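Local structure of acyl-coenzyme A oxidase acox-1.1 (Caenorhabditis elegans, 5K3H) at residues T165-D170 / F176-P181; A204-K209 / G276-P281. The protein catalyses the FAD-dependent first step of peroxisomal beta-oxidation, desaturating acyl-CoA thioesters to (2E)-enoyl-CoA and passing the electrons to oxygen to give hydrogen peroxide. All coordinates share one frame; numbering follows the deposited sequence.

Contact 1. Residues T165-D170 / F176-P181; sequences TTATYD and FVLHTP
Tyr169 CD1 rests over one face of the Phe176 ring, displaced toward the rim and 3.7 Å from Phe176 CZ. The two ring planes meet obliquely at 44°, with centroids 5.0 Å apart. At the edge of the Phe176 ring, near its plane, lies the carbonyl oxygen of Ala167. The tyrosine gets there because its CG is anti to the backbone N (chi1 -175°), while its OH reaches on to the carbonyl of Ala274; the phenylalanine ring also meets Phe218. On the same side of the sheet, Leu178 CD1 packs on Ala167 CB at 3.7 Å, and strand 211-221 lies against both residues.

These strands form a beta hairpin, 166-170 with 175-179, within the beta domain that acyl-CoA oxidases share with the acyl-CoA dehydrogenases. Their register follows from two antiparallel hydrogen-bonded pairs, Thr166 with His179 and Thr168 with Val177, alternating with the non-hydrogen-bonded pairs Ala167 with Leu178 and Tyr169 with Phe176. Thr166 N donates to His179 O over 3.1 Å, nearly straight at 168° and in the carbonyl plane.

The other face carries Thr166, Thr168, Val177 and His179. Thr166 OG1 packs beside His179 CB at 3.7 Å, whereas His179 ND1 is hydrogen-bonded to Asn257 N. A water spans both strands there, 2.7 Å from Thr166 OG1 and 2.6 Å from Thr168 OG1, and donates to Val177 O, which already accepts from Thr168 N.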
ATOM      1  N   THR B 165     -28.140  12.932 -11.919  1.00 24.06           N
ATOM      2  CA  THR B 165     -29.451  12.368 -11.621  1.00 24.22           C
ATOM      3  C   THR B 165     -30.455  13.488 -11.339  1.00 22.80           C
ATOM      4  O   THR B 165     -30.167  14.415 -10.577  1.00 22.83           O
ATOM      5  CB  THR B 165     -29.347  11.404 -10.443  1.00 24.83           C
ATOM      6  OG1 THR B 165     -28.442  10.338 -10.790  1.00 24.99           O
ATOM      7  CG2 THR B 165     -30.744  10.828 -10.092  1.00 25.50           C
ATOM      8  N   THR B 166     -31.630  13.426 -11.968  1.00 25.67           N
ATOM      9  CA  THR B 166     -32.640  14.461 -11.780  1.00 24.46           C
ATOM     10  C   THR B 166     -33.861  13.924 -11.039  1.00 23.51           C
ATOM     11  O   THR B 166     -34.160  12.724 -11.060  1.00 23.17           O
ATOM     12  CB  THR B 166     -33.083  15.093 -13.106  1.00 24.24           C
ATOM     13  OG1 THR B 166     -33.514  14.070 -14.008  1.00 24.84           O
ATOM     14  CG2 THR B 166     -31.946  15.932 -13.745  1.00 24.11           C
ATOM     15  N   ALA B 167     -34.497  14.826 -10.298  1.00 23.94           N
ATOM     16  CA  ALA B 167     -35.798  14.605  -9.688  1.00 24.18           C
ATOM     17  C   ALA B 167     -36.662  15.766 -10.143  1.00 23.75           C
ATOM     18  O   ALA B 167     -36.503  16.888  -9.650  1.00 23.32           O
ATOM     19  CB  ALA B 167     -35.705  14.543  -8.164  1.00 24.08           C
ATOM     20  N   THR B 168     -37.579  15.505 -11.063  1.00 22.25           N
ATOM     21  CA  THR B 168     -38.349  16.566 -11.689  1.00 23.55           C
ATOM     22  C   THR B 168     -39.730  16.565 -11.051  1.00 24.70           C
ATOM     23  O   THR B 168     -40.379  15.509 -10.957  1.00 24.86           O
ATOM     24  CB  THR B 168     -38.455  16.387 -13.210  1.00 23.51           C
ATOM     25  OG1 THR B 168     -37.147  16.296 -13.798  1.00 23.60           O
ATOM     26  CG2 THR B 168     -39.175  17.572 -13.833  1.00 23.23           C
ATOM     27  N   TYR B 169     -40.142  17.727 -10.545  1.00 26.02           N
ATOM     28  CA  TYR B 169     -41.421  17.809  -9.860  1.00 28.02           C
ATOM     29  C   TYR B 169     -42.540  17.849 -10.891  1.00 27.26           C
ATOM     30  O   TYR B 169     -42.600  18.768 -11.716  1.00 27.45           O
ATOM     31  CB  TYR B 169     -41.502  19.029  -8.946  1.00 28.58           C
ATOM     32  CG  TYR B 169     -42.796  18.974  -8.180  1.00 29.68           C
ATOM     33  CD1 TYR B 169     -43.134  17.820  -7.483  1.00 30.32           C
ATOM     34  CD2 TYR B 169     -43.697  20.034  -8.176  1.00 30.33           C
ATOM     35  CE1 TYR B 169     -44.305  17.726  -6.786  1.00 31.68           C
ATOM     36  CE2 TYR B 169     -44.888  19.946  -7.467  1.00 30.96           C
ATOM     37  CZ  TYR B 169     -45.181  18.783  -6.776  1.00 31.33           C
ATOM     38  OH  TYR B 169     -46.349  18.625  -6.064  1.00 33.60           O
ATOM     39  N   ASP B 170     -43.436  16.864 -10.819  1.00 28.96           N
ATOM     40  CA  ASP B 170     -44.596  16.759 -11.697  1.00 29.95           C
ATOM     41  C   ASP B 170     -45.798  17.329 -10.950  1.00 30.47           C
ATOM     42  O   ASP B 170     -46.390  16.651 -10.105  1.00 31.96           O
ATOM     43  CB  ASP B 170     -44.801  15.299 -12.085  1.00 30.61           C
ATOM     44  CG  ASP B 170     -45.922  15.108 -13.088  1.00 32.18           C
ATOM     45  OD1 ASP B 170     -46.899  15.893 -13.074  1.00 34.13           O
ATOM     46  OD2 ASP B 170     -45.831  14.153 -13.896  1.00 33.63           O
ATOM     47  N   PHE B 176     -42.438  13.243  -7.724  1.00 29.61           N
ATOM     48  CA  PHE B 176     -41.110  13.444  -8.303  1.00 27.87           C
ATOM     49  C   PHE B 176     -40.790  12.317  -9.273  1.00 27.30           C
ATOM     50  O   PHE B 176     -41.059  11.147  -8.976  1.00 26.00           O
ATOM     51  CB  PHE B 176     -40.040  13.554  -7.215  1.00 27.60           C
ATOM     52  CG  PHE B 176     -40.101  14.855  -6.475  1.00 26.92           C
ATOM     53  CD1 PHE B 176     -39.501  15.989  -7.001  1.00 26.53           C
ATOM     54  CD2 PHE B 176     -40.826  14.965  -5.308  1.00 26.55           C
ATOM     55  CE1 PHE B 176     -39.574  17.200  -6.357  1.00 26.34           C
ATOM     56  CE2 PHE B 176     -40.913  16.169  -4.654  1.00 26.86           C
ATOM     57  CZ  PHE B 176     -40.276  17.296  -5.178  1.00 26.47           C
ATOM     58  N   VAL B 177     -40.261  12.679 -10.444  1.00 24.71           N
ATOM     59  CA  VAL B 177     -39.852  11.714 -11.462  1.00 26.40           C
ATOM     60  C   VAL B 177     -38.329  11.664 -11.405  1.00 27.00           C
ATOM     61  O   VAL B 177     -37.663  12.639 -11.755  1.00 27.90           O
ATOM     62  CB  VAL B 177     -40.334  12.121 -12.865  1.00 27.25           C
ATOM     63  CG1 VAL B 177     -39.631  11.321 -13.926  1.00 27.95           C
ATOM     64  CG2 VAL B 177     -41.850  12.024 -13.017  1.00 27.47           C
ATOM     65  N   LEU B 178     -37.763  10.549 -10.946  1.00 26.94           N
ATOM     66  CA  LEU B 178     -36.315  10.395 -10.853  1.00 26.61           C
ATOM     67  C   LEU B 178     -35.803   9.858 -12.177  1.00 25.92           C
ATOM     68  O   LEU B 178     -36.443   8.992 -12.788  1.00 24.89           O
ATOM     69  CB  LEU B 178     -35.941   9.444  -9.717  1.00 27.31           C
ATOM     70  CG  LEU B 178     -35.741   9.969  -8.281  1.00 29.03           C
ATOM     71  CD1 LEU B 178     -36.722  11.045  -7.903  1.00 30.86           C
ATOM     72  CD2 LEU B 178     -35.901   8.802  -7.307  1.00 29.80           C
ATOM     73  N   HIS B 179     -34.672  10.390 -12.649  1.00 24.35           N
ATOM     74  CA  HIS B 179     -34.190   9.919 -13.938  1.00 25.31           C
ATOM     75  C   HIS B 179     -32.671   9.908 -14.019  1.00 25.44           C
ATOM     76  O   HIS B 179     -31.997  10.827 -13.544  1.00 27.03           O
ATOM     77  CB  HIS B 179     -34.747  10.769 -15.079  1.00 25.33           C
ATOM     78  CG  HIS B 179     -34.557  10.148 -16.422  1.00 25.91           C
ATOM     79  ND1 HIS B 179     -35.078   8.915 -16.750  1.00 26.95           N
ATOM     80  CD2 HIS B 179     -33.877  10.573 -17.512  1.00 25.90           C
ATOM     81  CE1 HIS B 179     -34.734   8.610 -17.987  1.00 25.86           C
ATOM     82  NE2 HIS B 179     -34.004   9.599 -18.472  1.00 26.49           N
ATOM     83  N   THR B 180     -32.142   8.872 -14.656  1.00 25.85           N
ATOM     84  CA  THR B 180     -30.711   8.771 -14.914  1.00 24.70           C
ATOM     85  C   THR B 180     -30.490   8.975 -16.408  1.00 25.94           C
ATOM     86  O   THR B 180     -30.682   8.036 -17.200  1.00 24.52           O
ATOM     87  CB  THR B 180     -30.183   7.408 -14.459  1.00 24.11           C
ATOM     88  OG1 THR B 180     -30.482   7.237 -13.072  1.00 23.19           O
ATOM     89  CG2 THR B 180     -28.682   7.296 -14.661  1.00 24.18           C
ATOM     90  N   PRO B 181     -30.138  10.185 -16.854  1.00 25.12           N
ATOM     91  CA  PRO B 181     -30.135  10.436 -18.300  1.00 26.18           C
ATOM     92  C   PRO B 181     -29.014   9.736 -19.047  1.00 28.58           C
ATOM     93  O   PRO B 181     -29.231   9.324 -20.191  1.00 29.35           O
ATOM     94  CB  PRO B 181     -30.023  11.963 -18.392  1.00 24.94           C
ATOM     95  CG  PRO B 181     -29.483  12.415 -17.111  1.00 25.31           C
ATOM     96  CD  PRO B 181     -29.956  11.424 -16.072  1.00 25.42           C
TER
HETATM   97  O   HOH W   1     -36.207  13.881 -13.689  1.00 23.70           O

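Contact 2. Residues A204-K209 / G276-P281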
ATOM      1  N   ALA B 204     -30.204  13.978  -5.751  1.00 25.87           N
ATOM      2  CA  ALA B 204     -30.552  14.289  -7.129  1.00 25.35           C
ATOM      3  C   ALA B 204     -30.833  15.781  -7.236  1.00 25.56           C
ATOM      4  O   ALA B 204     -31.266  16.415  -6.272  1.00 24.47           O
ATOM      5  CB  ALA B 204     -31.771  13.478  -7.593  1.00 24.77           C
ATOM      6  N   HIS B 205     -30.609  16.327  -8.428  1.00 23.87           N
ATOM      7  CA  HIS B 205     -30.924  17.721  -8.697  1.00 25.40           C
ATOM      8  C   HIS B 205     -32.420  17.921  -8.882  1.00 25.63           C
ATOM      9  O   HIS B 205     -33.034  17.271  -9.737  1.00 26.00           O
ATOM     10  CB  HIS B 205     -30.181  18.188  -9.943  1.00 26.47           C
ATOM     11  CG  HIS B 205     -28.744  18.523  -9.696  1.00 27.58           C
ATOM     12  ND1 HIS B 205     -27.981  19.233 -10.599  1.00 27.97           N
ATOM     13  CD2 HIS B 205     -27.943  18.274  -8.635  1.00 27.90           C
ATOM     14  CE1 HIS B 205     -26.767  19.392 -10.108  1.00 27.55           C
ATOM     15  NE2 HIS B 205     -26.721  18.825  -8.916  1.00 27.37           N
ATOM     16  N   MET B 206     -33.002  18.855  -8.120  1.00 27.89           N
ATOM     17  CA  MET B 206     -34.452  19.035  -8.109  1.00 27.47           C
ATOM     18  C   MET B 206     -34.889  20.134  -9.080  1.00 27.23           C
ATOM     19  O   MET B 206     -34.524  21.304  -8.927  1.00 27.07           O
ATOM     20  CB  MET B 206     -34.967  19.342  -6.701  1.00 27.06           C
ATOM     21  CG  MET B 206     -36.494  19.313  -6.633  1.00 26.69           C
ATOM     22  SD  MET B 206     -37.154  19.312  -4.958  1.00 26.35           S
ATOM     23  CE  MET B 206     -36.650  20.950  -4.387  1.00 26.95           C
ATOM     24  N   TYR B 207     -35.745  19.765 -10.024  1.00 26.71           N
ATOM     25  CA  TYR B 207     -36.265  20.679 -11.025  1.00 25.89           C
ATOM     26  C   TYR B 207     -37.759  20.899 -10.794  1.00 26.13           C
ATOM     27  O   TYR B 207     -38.507  19.940 -10.561  1.00 25.62           O
ATOM     28  CB  TYR B 207     -36.019  20.125 -12.428  1.00 25.93           C
ATOM     29  CG  TYR B 207     -34.592  20.269 -12.921  1.00 25.53           C
ATOM     30  CD1 TYR B 207     -33.596  19.391 -12.495  1.00 25.81           C
ATOM     31  CD2 TYR B 207     -34.244  21.259 -13.841  1.00 26.45           C
ATOM     32  CE1 TYR B 207     -32.293  19.503 -12.964  1.00 25.70           C
ATOM     33  CE2 TYR B 207     -32.931  21.381 -14.316  1.00 25.63           C
ATOM     34  CZ  TYR B 207     -31.981  20.497 -13.879  1.00 25.83           C
ATOM     35  OH  TYR B 207     -30.704  20.613 -14.338  1.00 25.29           O
ATOM     36  N   ILE B 208     -38.178  22.162 -10.801  1.00 26.30           N
ATOM     37  CA  ILE B 208     -39.591  22.526 -10.743  1.00 25.67           C
ATOM     38  C   ILE B 208     -39.860  23.570 -11.808  1.00 26.04           C
ATOM     39  O   ILE B 208     -39.236  24.635 -11.808  1.00 26.21           O
ATOM     40  CB  ILE B 208     -40.013  23.049  -9.364  1.00 25.55           C
ATOM     41  CG1 ILE B 208     -39.538  22.109  -8.253  1.00 25.26           C
ATOM     42  CG2 ILE B 208     -41.537  23.252  -9.310  1.00 25.47           C
ATOM     43  CD1 ILE B 208     -39.779  22.689  -6.882  1.00 24.69           C
ATOM     44  N   LYS B 209     -40.809  23.286 -12.693  1.00 23.84           N
ATOM     45  CA  LYS B 209     -41.130  24.198 -13.787  1.00 24.96           C
ATOM     46  C   LYS B 209     -39.879  24.514 -14.597  1.00 23.75           C
ATOM     47  O   LYS B 209     -39.733  25.608 -15.133  1.00 23.79           O
ATOM     48  CB  LYS B 209     -41.754  25.499 -13.264  1.00 27.16           C
ATOM     49  CG  LYS B 209     -43.114  25.419 -12.547  1.00 29.81           C
ATOM     50  CD  LYS B 209     -43.562  26.855 -12.190  1.00 32.48           C
ATOM     51  CE  LYS B 209     -44.931  26.967 -11.563  1.00 35.15           C
ATOM     52  NZ  LYS B 209     -44.875  26.840 -10.070  1.00 37.37           N
ATOM     53  N   GLY B 276     -46.048  23.031  -6.139  1.00 32.24           N
ATOM     54  CA  GLY B 276     -44.673  23.235  -6.538  1.00 31.62           C
ATOM     55  C   GLY B 276     -43.955  24.394  -5.895  1.00 31.30           C
ATOM     56  O   GLY B 276     -42.786  24.629  -6.233  1.00 32.35           O
ATOM     57  N   THR B 277     -44.611  25.135  -5.005  1.00 33.16           N
ATOM     58  CA  THR B 277     -43.968  26.271  -4.361  1.00 34.05           C
ATOM     59  C   THR B 277     -42.848  25.778  -3.462  1.00 35.81           C
ATOM     60  O   THR B 277     -43.038  24.845  -2.674  1.00 32.73           O
ATOM     61  CB  THR B 277     -44.984  27.067  -3.535  1.00 33.43           C
ATOM     62  OG1 THR B 277     -46.128  27.379  -4.342  1.00 33.01           O
ATOM     63  CG2 THR B 277     -44.368  28.350  -2.975  1.00 33.05           C
ATOM     64  N   TYR B 278     -41.684  26.422  -3.580  1.00 33.87           N
ATOM     65  CA  TYR B 278     -40.460  26.057  -2.866  1.00 36.83           C
ATOM     66  C   TYR B 278     -40.189  27.049  -1.740  1.00 41.84           C
ATOM     67  O   TYR B 278     -40.077  28.256  -1.985  1.00 47.08           O
ATOM     68  CB  TYR B 278     -39.276  26.046  -3.830  1.00 34.96           C
ATOM     69  CG  TYR B 278     -37.963  25.619  -3.240  1.00 34.27           C
ATOM     70  CD1 TYR B 278     -37.690  24.290  -3.022  1.00 33.02           C
ATOM     71  CD2 TYR B 278     -36.976  26.556  -2.926  1.00 34.33           C
ATOM     72  CE1 TYR B 278     -36.478  23.895  -2.515  1.00 34.47           C
ATOM     73  CE2 TYR B 278     -35.737  26.167  -2.407  1.00 32.97           C
ATOM     74  CZ  TYR B 278     -35.495  24.829  -2.195  1.00 34.26           C
ATOM     75  OH  TYR B 278     -34.283  24.386  -1.667  1.00 33.57           O
ATOM     76  N   ILE B 279     -40.058  26.541  -0.516  1.00 38.79           N
ATOM     77  CA  ILE B 279     -39.746  27.367   0.648  1.00 44.84           C
ATOM     78  C   ILE B 279     -38.495  26.801   1.303  1.00 45.52           C
ATOM     79  O   ILE B 279     -38.493  25.644   1.743  1.00 42.07           O
ATOM     80  CB  ILE B 279     -40.907  27.429   1.660  1.00 45.69           C
ATOM     81  CG1 ILE B 279     -42.199  27.935   1.015  1.00 46.76           C
ATOM     82  CG2 ILE B 279     -40.550  28.331   2.819  1.00 47.64           C
ATOM     83  CD1 ILE B 279     -43.195  26.840   0.680  1.00 48.15           C
ATOM     84  N   LYS B 280     -37.441  27.620   1.386  1.00 44.52           N
ATOM     85  CA  LYS B 280     -36.227  27.288   2.137  1.00 50.72           C
ATOM     86  C   LYS B 280     -36.029  28.286   3.274  1.00 52.45           C
ATOM     87  O   LYS B 280     -35.383  29.330   3.089  1.00 51.80           O
ATOM     88  CB  LYS B 280     -35.002  27.263   1.224  1.00 52.32           C
ATOM     89  CG  LYS B 280     -33.688  27.003   1.967  1.00 57.72           C
ATOM     90  CD  LYS B 280     -32.931  25.798   1.420  1.00 61.13           C
ATOM     91  CE  LYS B 280     -31.617  26.222   0.756  1.00 60.91           C
ATOM     92  NZ  LYS B 280     -30.830  25.054   0.234  1.00 60.98           N
ATOM     93  N   PRO B 281     -36.560  28.006   4.480  1.00 57.61           N
ATOM     94  CA  PRO B 281     -36.427  28.947   5.608  1.00 55.93           C
ATOM     95  C   PRO B 281     -35.005  29.053   6.143  1.00 50.73           C
ATOM     96  O   PRO B 281     -34.577  30.183   6.382  1.00 44.14           O
ATOM     97  CB  PRO B 281     -37.356  28.359   6.682  1.00 54.71           C
ATOM     98  CG  PRO B 281     -38.261  27.402   5.941  1.00 57.93           C
ATOM     99  CD  PRO B 281     -37.428  26.864   4.811  1.00 59.44           C
TER
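Met206 brings its terminal methyl to the ring of Tyr278: Met206 CE lies 3.5 Å from Tyr278 CE1 and 3.8 Å from Tyr278 CD1. The methyl approaches the ring obliquely, and the two side chains slant across one another. An extended start carries the thioether off its strand: CG and SD follow anti torsions, and only the last one bends (chi3 66°), swinging CE aside at the end of the chain. Tyr278 leaves its own backbone toward strand 199-208. Its hydroxyl is hydrogen-bonded to His216 NE2, a residue of strand 211-221, so the phenol is held at its hydroxyl and met obliquely by the methionine methyl; Phe213 also meets the ring.

The contact thus joins strand 199-208 of the mixed sheet in the beta domain to a small two-stranded antiparallel sheet, 271-272 with 278-279. No hydrogen bond links the two segments, and they bury 180 Å² between them; the join rests on van der Waals contact, side chain to ring at Met206 and side chain to backbone at Ile208. Val272, from the partner strand of 278-279, touches Met206, Ile208 and Tyr278.

Further along the strand, both methyls of Ile208 approach the carbonyl oxygen of Gly276 from one side, CG2 and CD1 of Ile208 each 3.6 Å from Gly276 O. Ile208 CG2 stands anti to the backbone N, and the extended chi2 carries CD1 out to the same oxygen. Gly276 has a positive phi of 90°, with its CA 4.2 Å from Ile208 CG2.

Both contacts reach the same sheet through the parallel neighbouring strands 166-170 and 199-208, and their centres are 12 Å apart. Two probable backbone hydrogen bonds fasten them, Tyr169 N to Tyr207 O at 2.8 Å and Ala167 N to His205 O at 2.9 Å. Side chains join too: Phe176 CE1 lies 3.5 Å from Met206 SD, and Tyr169 CE2 lies 3.4 Å from Gly276 CA, so the aromatic pair of contact 1 borders Met206 and Gly276 of contact 2. Contact 1 is nearer the cofactor site, the Thr165 side chain being about 8 Å from that of Ala150, which binds an FAD shared between dimer partners; contact 2 lies away from the annotated sites.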